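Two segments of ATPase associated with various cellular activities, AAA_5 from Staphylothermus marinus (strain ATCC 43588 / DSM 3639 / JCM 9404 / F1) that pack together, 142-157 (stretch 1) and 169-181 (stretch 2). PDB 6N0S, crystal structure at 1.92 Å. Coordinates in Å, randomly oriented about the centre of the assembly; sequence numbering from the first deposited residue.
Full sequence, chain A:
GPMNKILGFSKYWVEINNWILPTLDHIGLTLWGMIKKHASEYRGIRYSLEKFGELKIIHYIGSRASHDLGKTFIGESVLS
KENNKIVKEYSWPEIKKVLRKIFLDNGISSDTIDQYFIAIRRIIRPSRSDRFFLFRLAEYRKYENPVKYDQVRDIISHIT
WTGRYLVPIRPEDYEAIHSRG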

ATOM      1  N   LYS A 142     -11.706  -8.152   1.769  1.00 35.09           N
ATOM      2  CA  LYS A 142     -10.892  -9.011   2.599  1.00 42.76           C
ATOM      3  C   LYS A 142     -11.029 -10.444   2.134  1.00 47.88           C
ATOM      4  O   LYS A 142     -12.136 -10.905   1.869  1.00 48.96           O
ATOM      5  CB  LYS A 142     -11.340  -8.880   4.062  1.00 42.45           C
ATOM      6  CG  LYS A 142     -10.574  -9.736   5.075  1.00 46.30           C
ATOM      7  CD  LYS A 142     -11.249  -9.713   6.475  1.00 50.60           C
ATOM      8  CE  LYS A 142     -10.522 -10.614   7.491  1.00 54.58           C
ATOM      9  NZ  LYS A 142      -9.040 -10.422   7.572  1.00 60.28           N
ATOM     10  N   TYR A 143      -9.904 -11.157   2.052  1.00 39.32           N
ATOM     11  CA  TYR A 143      -9.968 -12.574   1.714  1.00 42.14           C
ATOM     12  C   TYR A 143     -10.656 -13.327   2.850  1.00 47.50           C
ATOM     13  O   TYR A 143     -10.349 -13.120   4.028  1.00 43.17           O
ATOM     14  CB  TYR A 143      -8.575 -13.172   1.481  1.00 45.82           C
ATOM     15  CG  TYR A 143      -7.831 -12.666   0.227  1.00 40.32           C
ATOM     16  CD1 TYR A 143      -8.499 -12.456  -0.967  1.00 37.84           C
ATOM     17  CD2 TYR A 143      -6.450 -12.410   0.257  1.00 37.67           C
ATOM     18  CE1 TYR A 143      -7.830 -11.993  -2.097  1.00 40.68           C
ATOM     19  CE2 TYR A 143      -5.780 -11.966  -0.859  1.00 34.84           C
ATOM     20  CZ  TYR A 143      -6.464 -11.761  -2.040  1.00 36.38           C
ATOM     21  OH  TYR A 143      -5.775 -11.296  -3.158  1.00 39.84           O
ATOM     22  N   GLU A 144     -11.539 -14.259   2.492  1.00 44.75           N
ATOM     23  CA  GLU A 144     -12.210 -15.035   3.526  1.00 55.02           C
ATOM     24  C   GLU A 144     -11.291 -16.078   4.134  1.00 48.66           C
ATOM     25  O   GLU A 144     -11.456 -16.436   5.302  1.00 47.16           O
ATOM     26  CB  GLU A 144     -13.474 -15.659   2.951  1.00 56.09           C
ATOM     27  CG  GLU A 144     -14.484 -14.560   2.603  1.00 56.40           C
ATOM     28  CD  GLU A 144     -15.925 -15.031   2.641  1.00 58.10           C
ATOM     29  OE1 GLU A 144     -16.128 -16.263   2.692  1.00 51.83           O
ATOM     30  OE2 GLU A 144     -16.840 -14.171   2.610  1.00 58.07           O
ATOM     31  N   ASN A 145     -10.319 -16.569   3.387  1.00 47.28           N
ATOM     32  CA  ASN A 145      -9.203 -17.285   4.001  1.00 50.10           C
ATOM     33  C   ASN A 145      -7.940 -16.459   3.785  1.00 50.44           C
ATOM     34  O   ASN A 145      -7.497 -16.324   2.640  1.00 47.04           O
ATOM     35  CB  ASN A 145      -9.015 -18.690   3.414  1.00 54.88           C
ATOM     36  CG  ASN A 145     -10.327 -19.373   3.057  1.00 62.34           C
ATOM     37  OD1 ASN A 145     -10.689 -19.522   1.877  1.00 59.53           O
ATOM     38  ND2 ASN A 145     -11.040 -19.807   4.086  1.00 56.56           N
ATOM     39  N   PRO A 146      -7.330 -15.897   4.822  1.00 45.27           N
ATOM     40  CA  PRO A 146      -6.052 -15.198   4.627  1.00 45.23           C
ATOM     41  C   PRO A 146      -5.035 -16.113   3.955  1.00 43.00           C
ATOM     42  O   PRO A 146      -4.881 -17.286   4.302  1.00 40.37           O
ATOM     43  CB  PRO A 146      -5.632 -14.805   6.050  1.00 41.37           C
ATOM     44  CG  PRO A 146      -6.942 -14.757   6.818  1.00 50.61           C
ATOM     45  CD  PRO A 146      -7.798 -15.841   6.211  1.00 46.14           C
ATOM     46  N   VAL A 147      -4.352 -15.578   2.963  1.00 41.03           N
ATOM     47  CA  VAL A 147      -3.330 -16.335   2.258  1.00 38.42           C
ATOM     48  C   VAL A 147      -2.013 -16.190   3.015  1.00 39.24           C
ATOM     49  O   VAL A 147      -1.384 -15.133   2.990  1.00 40.76           O
ATOM     50  CB  VAL A 147      -3.209 -15.867   0.806  1.00 34.87           C
ATOM     51  CG1 VAL A 147      -2.230 -16.725   0.083  1.00 39.39           C
ATOM     52  CG2 VAL A 147      -4.550 -15.936   0.110  1.00 39.81           C
ATOM     53  N   LYS A 148      -1.588 -17.260   3.677  1.00 37.10           N
ATOM     54  CA  LYS A 148      -0.331 -17.241   4.405  1.00 42.66           C
ATOM     55  C   LYS A 148       0.819 -17.245   3.402  1.00 40.83           C
ATOM     56  O   LYS A 148       0.729 -17.849   2.326  1.00 38.85           O
ATOM     57  CB  LYS A 148      -0.222 -18.449   5.352  1.00 41.51           C
ATOM     58  CG  LYS A 148      -1.306 -18.582   6.461  1.00 52.19           C
ATOM     59  CD  LYS A 148      -0.851 -17.964   7.801  1.00 62.54           C
ATOM     60  CE  LYS A 148      -2.012 -17.747   8.810  1.00 75.43           C
ATOM     61  NZ  LYS A 148      -2.482 -19.006   9.498  1.00 74.28           N
ATOM     62  N   TYR A 149       1.887 -16.527   3.751  1.00 43.03           N
ATOM     63  CA  TYR A 149       3.083 -16.475   2.918  1.00 42.39           C
ATOM     64  C   TYR A 149       3.583 -17.867   2.558  1.00 43.46           C
ATOM     65  O   TYR A 149       3.950 -18.137   1.404  1.00 41.52           O
ATOM     66  CB  TYR A 149       4.161 -15.697   3.667  1.00 50.31           C
ATOM     67  CG  TYR A 149       5.541 -15.807   3.063  1.00 50.12           C
ATOM     68  CD1 TYR A 149       5.779 -15.406   1.764  1.00 49.22           C
ATOM     69  CD2 TYR A 149       6.606 -16.313   3.805  1.00 56.83           C
ATOM     70  CE1 TYR A 149       7.044 -15.516   1.205  1.00 56.81           C
ATOM     71  CE2 TYR A 149       7.875 -16.427   3.263  1.00 61.43           C
ATOM     72  CZ  TYR A 149       8.096 -16.023   1.962  1.00 56.41           C
ATOM     73  OH  TYR A 149       9.365 -16.136   1.406  1.00 62.69           O
ATOM     74  N   ASP A 150       3.603 -18.774   3.538  1.00 49.31           N
ATOM     75  CA  ASP A 150       4.089 -20.128   3.290  1.00 46.55           C
ATOM     76  C   ASP A 150       3.331 -20.825   2.160  1.00 49.25           C
ATOM     77  O   ASP A 150       3.882 -21.728   1.524  1.00 55.24           O
ATOM     78  CB  ASP A 150       4.003 -20.943   4.577  1.00 53.45           C
ATOM     79  CG  ASP A 150       4.757 -22.245   4.482  1.00 67.18           C
ATOM     80  OD1 ASP A 150       6.010 -22.206   4.395  1.00 76.91           O
ATOM     81  OD2 ASP A 150       4.096 -23.306   4.477  1.00 74.71           O
ATOM     82  N   GLN A 151       2.099 -20.410   1.863  1.00 44.58           N
ATOM     83  CA  GLN A 151       1.368 -21.020   0.762  1.00 46.00           C
ATOM     84  C   GLN A 151       1.907 -20.617  -0.601  1.00 47.66           C
ATOM     85  O   GLN A 151       1.623 -21.305  -1.584  1.00 45.68           O
ATOM     86  CB  GLN A 151      -0.111 -20.642   0.820  1.00 46.36           C
ATOM     87  CG  GLN A 151      -0.953 -21.303   1.925  1.00 50.31           C
ATOM     88  CD  GLN A 151      -2.351 -20.708   2.008  1.00 45.89           C
ATOM     89  OE1 GLN A 151      -2.617 -19.862   2.857  1.00 41.76           O
ATOM     90  NE2 GLN A 151      -3.239 -21.122   1.103  1.00 47.84           N
ATOM     91  N   VAL A 152       2.637 -19.507  -0.706  1.00 47.54           N
ATOM     92  CA  VAL A 152       3.052 -19.021  -2.015  1.00 41.61           C
ATOM     93  C   VAL A 152       4.532 -18.658  -2.016  1.00 50.73           C
ATOM     94  O   VAL A 152       5.008 -17.994  -2.940  1.00 45.05           O
ATOM     95  CB  VAL A 152       2.207 -17.820  -2.464  1.00 42.35           C
ATOM     96  CG1 VAL A 152       0.784 -18.224  -2.605  1.00 47.30           C
ATOM     97  CG2 VAL A 152       2.333 -16.644  -1.481  1.00 42.62           C
ATOM     98  N   ARG A 153       5.275 -19.142  -1.018  1.00 48.43           N
ATOM     99  CA  ARG A 153       6.652 -18.703  -0.816  1.00 48.55           C
ATOM    100  C   ARG A 153       7.554 -19.079  -1.984  1.00 52.64           C
ATOM    101  O   ARG A 153       8.567 -18.419  -2.211  1.00 46.15           O
ATOM    102  CB  ARG A 153       7.198 -19.292   0.491  1.00 50.91           C
ATOM    103  CG  ARG A 153       7.231 -20.813   0.559  1.00 52.66           C
ATOM    104  CD  ARG A 153       7.791 -21.319   1.898  1.00 58.37           C
ATOM    105  NE  ARG A 153       9.071 -20.693   2.239  1.00 69.12           N
ATOM    106  CZ  ARG A 153       9.276 -19.851   3.256  1.00 75.20           C
ATOM    107  NH1 ARG A 153       8.292 -19.510   4.078  1.00 74.42           N
ATOM    108  NH2 ARG A 153      10.487 -19.346   3.461  1.00 79.82           N
ATOM    109  N   ASP A 154       7.215 -20.130  -2.723  1.00 55.03           N
ATOM    110  CA  ASP A 154       8.025 -20.574  -3.842  1.00 56.12           C
ATOM    111  C   ASP A 154       7.567 -19.960  -5.151  1.00 57.51           C
ATOM    112  O   ASP A 154       8.153 -20.252  -6.193  1.00 56.84           O
ATOM    113  CB  ASP A 154       8.019 -22.109  -3.915  1.00 58.33           C
ATOM    114  CG  ASP A 154       8.832 -22.748  -2.775  1.00 65.10           C
ATOM    115  OD1 ASP A 154       9.935 -22.242  -2.479  1.00 69.74           O
ATOM    116  OD2 ASP A 154       8.369 -23.732  -2.157  1.00 67.83           O
ATOM    117  N   ILE A 155       6.593 -19.060  -5.095  1.00 50.98           N
ATOM    118  CA  ILE A 155       6.009 -18.427  -6.266  1.00 45.91           C
ATOM    119  C   ILE A 155       6.417 -16.964  -6.359  1.00 55.12           C
ATOM    120  O   ILE A 155       6.942 -16.514  -7.384  1.00 45.68           O
ATOM    121  CB  ILE A 155       4.474 -18.566  -6.233  1.00 54.70           C
ATOM    122  CG1 ILE A 155       4.096 -20.025  -6.447  1.00 54.19           C
ATOM    123  CG2 ILE A 155       3.822 -17.660  -7.267  1.00 60.65           C
ATOM    124  CD1 ILE A 155       2.726 -20.358  -5.935  1.00 48.82           C
ATOM    125  N   ILE A 156       6.169 -16.205  -5.295  1.00 44.81           N
ATOM    126  CA  ILE A 156       6.624 -14.819  -5.200  1.00 53.12           C
ATOM    127  C   ILE A 156       7.976 -14.799  -4.492  1.00 53.35           C
ATOM    128  O   ILE A 156       8.381 -15.789  -3.877  1.00 52.41           O
ATOM    129  CB  ILE A 156       5.586 -13.923  -4.486  1.00 51.75           C
ATOM    130  CG1 ILE A 156       5.069 -14.534  -3.167  1.00 57.99           C
ATOM    131  CG2 ILE A 156       4.386 -13.661  -5.410  1.00 51.15           C
ATOM    132  CD1 ILE A 156       5.939 -14.271  -1.926  1.00 52.59           C
ATOM    133  N   SER A 157       8.686 -13.676  -4.557  1.00 47.24           N
ATOM    134  CA  SER A 157      10.029 -13.616  -4.013  1.00 49.10           C
ATOM    135  C   SER A 157      10.071 -12.576  -2.902  1.00 47.07           C
ATOM    136  O   SER A 157      10.439 -11.415  -3.115  1.00 53.66           O
ATOM    137  CB  SER A 157      11.058 -13.314  -5.121  1.00 43.22           C
ATOM    138  OG  SER A 157      12.341 -13.632  -4.612  1.00 58.03           O
TER
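Stretch 2, residues 169-181: IRPEDYEAIHSRG

Stretch 2 lies on stretch 1 as a short helix with a C-terminal tail, held mainly by apolar side chains and by very few polar links, the one direct hydrogen bond being a weak one at the chain terminus. The helix spans 171-178, with Arg170 at the N-cap position; after it Ser179 keeps near-helical angles and Arg180 is extended, carrying the chain on to its terminus at Gly181. Stretch 1 is more irregular: a strand that enters from earlier in the chain and includes Lys142 and Tyr143, a corner at Glu144 and Asn145, a second strand through Pro146 to Lys148, then a loop in which 149-151 have helical angles without the regular bonds. The two run in opposite senses, so that Ile156 lies near Asp173 (CA to CA 6.5 Å) and Asn145 near Gly181 (CA to CA 4.0 Å).

Ile177 is the apolar hub. Ile177 CG2 lies 4.0 Å from Tyr143 CE2 and 4.4 Å from Val147 CG2, Ile177 CG1 4.4 Å from Val152 CG1, and Ile177 CD1 4.5 Å from Ile156 CG2. A branched aliphatic side chain suits this place, because its separate carbons can meet neighbours from both the strands and the loop. One turn earlier, Asp173 turns its CA-to-CB bond toward stretch 1, and its CB packs 3.7 Å from Ile156 CG2. An acid can be buried here because its carboxylate is paired: Arg170 NE donates to Asp173 OD2 at 3.0 Å within a salt bridge, and Arg170 N reaches the same oxygen at 3.0 Å. Ala176 turns its methyl toward stretch 1, its CB 4.2 Å from Ile155 CG2.

Beyond the helix, Arg180 contributes the largest covered area of any residue. Its long aliphatic portion serves as an apolar surface, with Arg180 CD 3.7 Å from Val152 CG1 and Arg180 CB 3.8 Å from Val147 CG2. Val152 CG1 and Gln151 O lie over one face of the guanidinium, leaving its N-H groups free to bond in the plane: Arg180 NH1 donates to Ala176 O at 3.0 Å, and Arg180 NE donates to a water oxygen at 3.1 Å. The same water accepts from Gln151 NE2 at 3.1 Å and so bridges the two stretches.

The terminal Gly181 fits against the corner of stretch 1. Asn145 N makes a weak hydrogen bond to Gly181 O at 3.4 Å, and Gly181 CA makes a CA-H...O contact with Asn145 O at 3.2 Å. The lack of a side chain matters, since an ideal CB on Gly181 would fall 1.7 Å from Asn145 O, a clash.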

ATOM      1  N   ILE A 169       4.175  -7.326  -9.028  1.00 32.36           N
ATOM      2  CA  ILE A 169       4.155  -8.777  -9.210  1.00 30.71           C
ATOM      3  C   ILE A 169       3.619  -9.134 -10.601  1.00 29.83           C
ATOM      4  O   ILE A 169       2.959  -8.345 -11.286  1.00 28.69           O
ATOM      5  CB  ILE A 169       3.336  -9.514  -8.096  1.00 29.89           C
ATOM      6  CG1 ILE A 169       1.873  -9.076  -8.088  1.00 33.09           C
ATOM      7  CG2 ILE A 169       3.958  -9.267  -6.747  1.00 35.48           C
ATOM      8  CD1 ILE A 169       0.896  -9.931  -7.125  1.00 32.54           C
ATOM      9  N   ARG A 170       3.908 -10.335 -11.018  1.00 32.41           N
ATOM     10  CA  ARG A 170       3.498 -10.734 -12.362  1.00 38.70           C
ATOM     11  C   ARG A 170       2.011 -11.086 -12.391  1.00 42.08           C
ATOM     12  O   ARG A 170       1.414 -11.352 -11.340  1.00 33.68           O
ATOM     13  CB  ARG A 170       4.299 -11.938 -12.802  1.00 38.12           C
ATOM     14  CG  ARG A 170       5.817 -11.691 -12.836  1.00 41.86           C
ATOM     15  CD  ARG A 170       6.567 -13.016 -13.071  1.00 51.77           C
ATOM     16  NE  ARG A 170       6.444 -13.844 -11.870  1.00 57.37           N
ATOM     17  CZ  ARG A 170       6.698 -15.150 -11.801  1.00 65.88           C
ATOM     18  NH1 ARG A 170       7.116 -15.816 -12.884  1.00 64.70           N
ATOM     19  NH2 ARG A 170       6.538 -15.784 -10.630  1.00 53.12           N
ATOM     20  N   PRO A 171       1.383 -11.098 -13.579  1.00 39.73           N
ATOM     21  CA  PRO A 171      -0.048 -11.479 -13.613  1.00 42.60           C
ATOM     22  C   PRO A 171      -0.309 -12.843 -13.013  1.00 43.18           C
ATOM     23  O   PRO A 171      -1.295 -13.025 -12.295  1.00 41.68           O
ATOM     24  CB  PRO A 171      -0.398 -11.428 -15.107  1.00 41.27           C
ATOM     25  CG  PRO A 171       0.517 -10.342 -15.667  1.00 43.52           C
ATOM     26  CD  PRO A 171       1.818 -10.484 -14.852  1.00 35.44           C
ATOM     27  N   GLU A 172       0.580 -13.799 -13.244  1.00 39.27           N
ATOM     28  CA  GLU A 172       0.381 -15.131 -12.706  1.00 45.52           C
ATOM     29  C   GLU A 172       0.575 -15.167 -11.190  1.00 47.83           C
ATOM     30  O   GLU A 172       0.031 -16.056 -10.521  1.00 43.03           O
ATOM     31  CB  GLU A 172       1.329 -16.097 -13.430  1.00 47.78           C
ATOM     32  CG  GLU A 172       2.780 -15.755 -13.290  1.00 53.70           C
ATOM     33  CD  GLU A 172       3.387 -15.073 -14.522  1.00 53.79           C
ATOM     34  OE1 GLU A 172       4.574 -15.372 -14.777  1.00 52.39           O
ATOM     35  OE2 GLU A 172       2.703 -14.242 -15.207  1.00 47.49           O
ATOM     36  N   ASP A 173       1.346 -14.231 -10.618  1.00 41.95           N
ATOM     37  CA  ASP A 173       1.490 -14.202  -9.164  1.00 37.34           C
ATOM     38  C   ASP A 173       0.213 -13.687  -8.518  1.00 37.13           C
ATOM     39  O   ASP A 173      -0.206 -14.193  -7.477  1.00 37.82           O
ATOM     40  CB  ASP A 173       2.670 -13.324  -8.724  1.00 40.48           C
ATOM     41  CG  ASP A 173       3.989 -13.743  -9.347  1.00 46.06           C
ATOM     42  OD1 ASP A 173       4.148 -14.952  -9.611  1.00 48.16           O
ATOM     43  OD2 ASP A 173       4.844 -12.852  -9.574  1.00 47.80           O
ATOM     44  N   TYR A 174      -0.395 -12.664  -9.121  1.00 33.95           N
ATOM     45  CA  TYR A 174      -1.724 -12.211  -8.723  1.00 37.45           C
ATOM     46  C   TYR A 174      -2.737 -13.354  -8.733  1.00 41.65           C
ATOM     47  O   TYR A 174      -3.430 -13.593  -7.745  1.00 36.98           O
ATOM     48  CB  TYR A 174      -2.183 -11.094  -9.661  1.00 35.75           C
ATOM     49  CG  TYR A 174      -3.605 -10.743  -9.400  1.00 45.90           C
ATOM     50  CD1 TYR A 174      -3.949  -9.890  -8.340  1.00 42.00           C
ATOM     51  CD2 TYR A 174      -4.625 -11.303 -10.160  1.00 43.77           C
ATOM     52  CE1 TYR A 174      -5.262  -9.590  -8.069  1.00 39.61           C
ATOM     53  CE2 TYR A 174      -5.953 -11.014  -9.884  1.00 44.18           C
ATOM     54  CZ  TYR A 174      -6.264 -10.161  -8.842  1.00 42.17           C
ATOM     55  OH  TYR A 174      -7.582  -9.869  -8.594  1.00 39.51           O
ATOM     56  N   GLU A 175      -2.845 -14.061  -9.856  1.00 40.61           N
ATOM     57  CA  GLU A 175      -3.779 -15.174  -9.944  1.00 39.30           C
ATOM     58  C   GLU A 175      -3.477 -16.238  -8.910  1.00 41.47           C
ATOM     59  O   GLU A 175      -4.402 -16.867  -8.375  1.00 42.23           O
ATOM     60  CB  GLU A 175      -3.745 -15.778 -11.353  1.00 43.48           C
ATOM     61  CG  GLU A 175      -4.312 -14.862 -12.404  1.00 39.57           C
ATOM     62  CD  GLU A 175      -4.736 -15.589 -13.673  1.00 47.08           C
ATOM     63  OE1 GLU A 175      -4.158 -16.654 -13.993  1.00 46.60           O
ATOM     64  OE2 GLU A 175      -5.636 -15.067 -14.372  1.00 47.72           O
ATOM     65  N   ALA A 176      -2.203 -16.444  -8.586  1.00 37.95           N
ATOM     66  CA  ALA A 176      -1.870 -17.467  -7.603  1.00 35.94           C
ATOM     67  C   ALA A 176      -2.397 -17.106  -6.214  1.00 43.49           C
ATOM     68  O   ALA A 176      -2.888 -17.976  -5.479  1.00 44.10           O
ATOM     69  CB  ALA A 176      -0.355 -17.668  -7.551  1.00 38.19           C
ATOM     70  N   ILE A 177      -2.243 -15.843  -5.814  1.00 37.52           N
ATOM     71  CA  ILE A 177      -2.705 -15.387  -4.506  1.00 42.69           C
ATOM     72  C   ILE A 177      -4.220 -15.238  -4.509  1.00 37.79           C
ATOM     73  O   ILE A 177      -4.919 -15.708  -3.604  1.00 41.46           O
ATOM     74  CB  ILE A 177      -2.011 -14.057  -4.142  1.00 40.03           C
ATOM     75  CG1 ILE A 177      -0.520 -14.264  -3.857  1.00 37.34           C
ATOM     76  CG2 ILE A 177      -2.681 -13.394  -2.935  1.00 42.97           C
ATOM     77  CD1 ILE A 177       0.276 -12.934  -3.812  1.00 39.50           C
ATOM     78  N   HIS A 178      -4.735 -14.562  -5.530  1.00 37.66           N
ATOM     79  CA  HIS A 178      -6.167 -14.398  -5.699  1.00 41.44           C
ATOM     80  C   HIS A 178      -6.894 -15.731  -5.631  1.00 46.70           C
ATOM     81  O   HIS A 178      -7.971 -15.823  -5.041  1.00 43.26           O
ATOM     82  CB  HIS A 178      -6.442 -13.723  -7.039  1.00 43.28           C
ATOM     83  CG  HIS A 178      -7.890 -13.404  -7.275  1.00 45.37           C
ATOM     84  ND1 HIS A 178      -8.551 -12.404  -6.598  1.00 48.97           N
ATOM     85  CD2 HIS A 178      -8.786 -13.919  -8.150  1.00 47.20           C
ATOM     86  CE1 HIS A 178      -9.799 -12.333  -7.031  1.00 55.91           C
ATOM     87  NE2 HIS A 178      -9.963 -13.235  -7.981  1.00 50.99           N
ATOM     88  N   SER A 179      -6.318 -16.774  -6.228  1.00 42.32           N
ATOM     89  CA  SER A 179      -6.983 -18.068  -6.313  1.00 47.98           C
ATOM     90  C   SER A 179      -6.939 -18.813  -4.991  1.00 47.77           C
ATOM     91  O   SER A 179      -7.520 -19.896  -4.877  1.00 42.67           O
ATOM     92  CB  SER A 179      -6.348 -18.922  -7.429  1.00 43.62           C
ATOM     93  OG  SER A 179      -5.195 -19.623  -6.972  1.00 38.34           O
ATOM     94  N   ARG A 180      -6.254 -18.257  -3.998  1.00 45.06           N
ATOM     95  CA  ARG A 180      -6.163 -18.853  -2.684  1.00 47.48           C
ATOM     96  C   ARG A 180      -7.054 -18.075  -1.715  1.00 47.15           C
ATOM     97  O   ARG A 180      -7.547 -16.975  -1.992  1.00 51.77           O
ATOM     98  CB  ARG A 180      -4.700 -18.906  -2.224  1.00 42.44           C
ATOM     99  CG  ARG A 180      -3.962 -20.128  -2.740  1.00 46.17           C
ATOM    100  CD  ARG A 180      -2.458 -19.995  -2.632  1.00 46.84           C
ATOM    101  NE  ARG A 180      -1.757 -21.211  -3.053  1.00 46.15           N
ATOM    102  CZ  ARG A 180      -1.196 -21.414  -4.252  1.00 42.39           C
ATOM    103  NH1 ARG A 180      -1.213 -20.492  -5.217  1.00 40.70           N
ATOM    104  NH2 ARG A 180      -0.587 -22.563  -4.481  1.00 36.57           N
ATOM    105  N   GLY A 181      -7.277 -18.664  -0.570  1.00 39.55           N
ATOM    106  CA  GLY A 181      -8.401 -18.191   0.236  1.00 64.73           C
ATOM    107  C   GLY A 181      -9.547 -17.426  -0.472  1.00 62.41           C
ATOM    108  O   GLY A 181     -10.020 -16.364  -0.017  1.00 53.87           O
ATOM    109  OXT GLY A 181     -10.049 -17.811  -1.540  1.00 57.29           O
TER
HETATM  110  O   HOH W   1      -2.270 -23.354  -0.873  1.00 60.15           O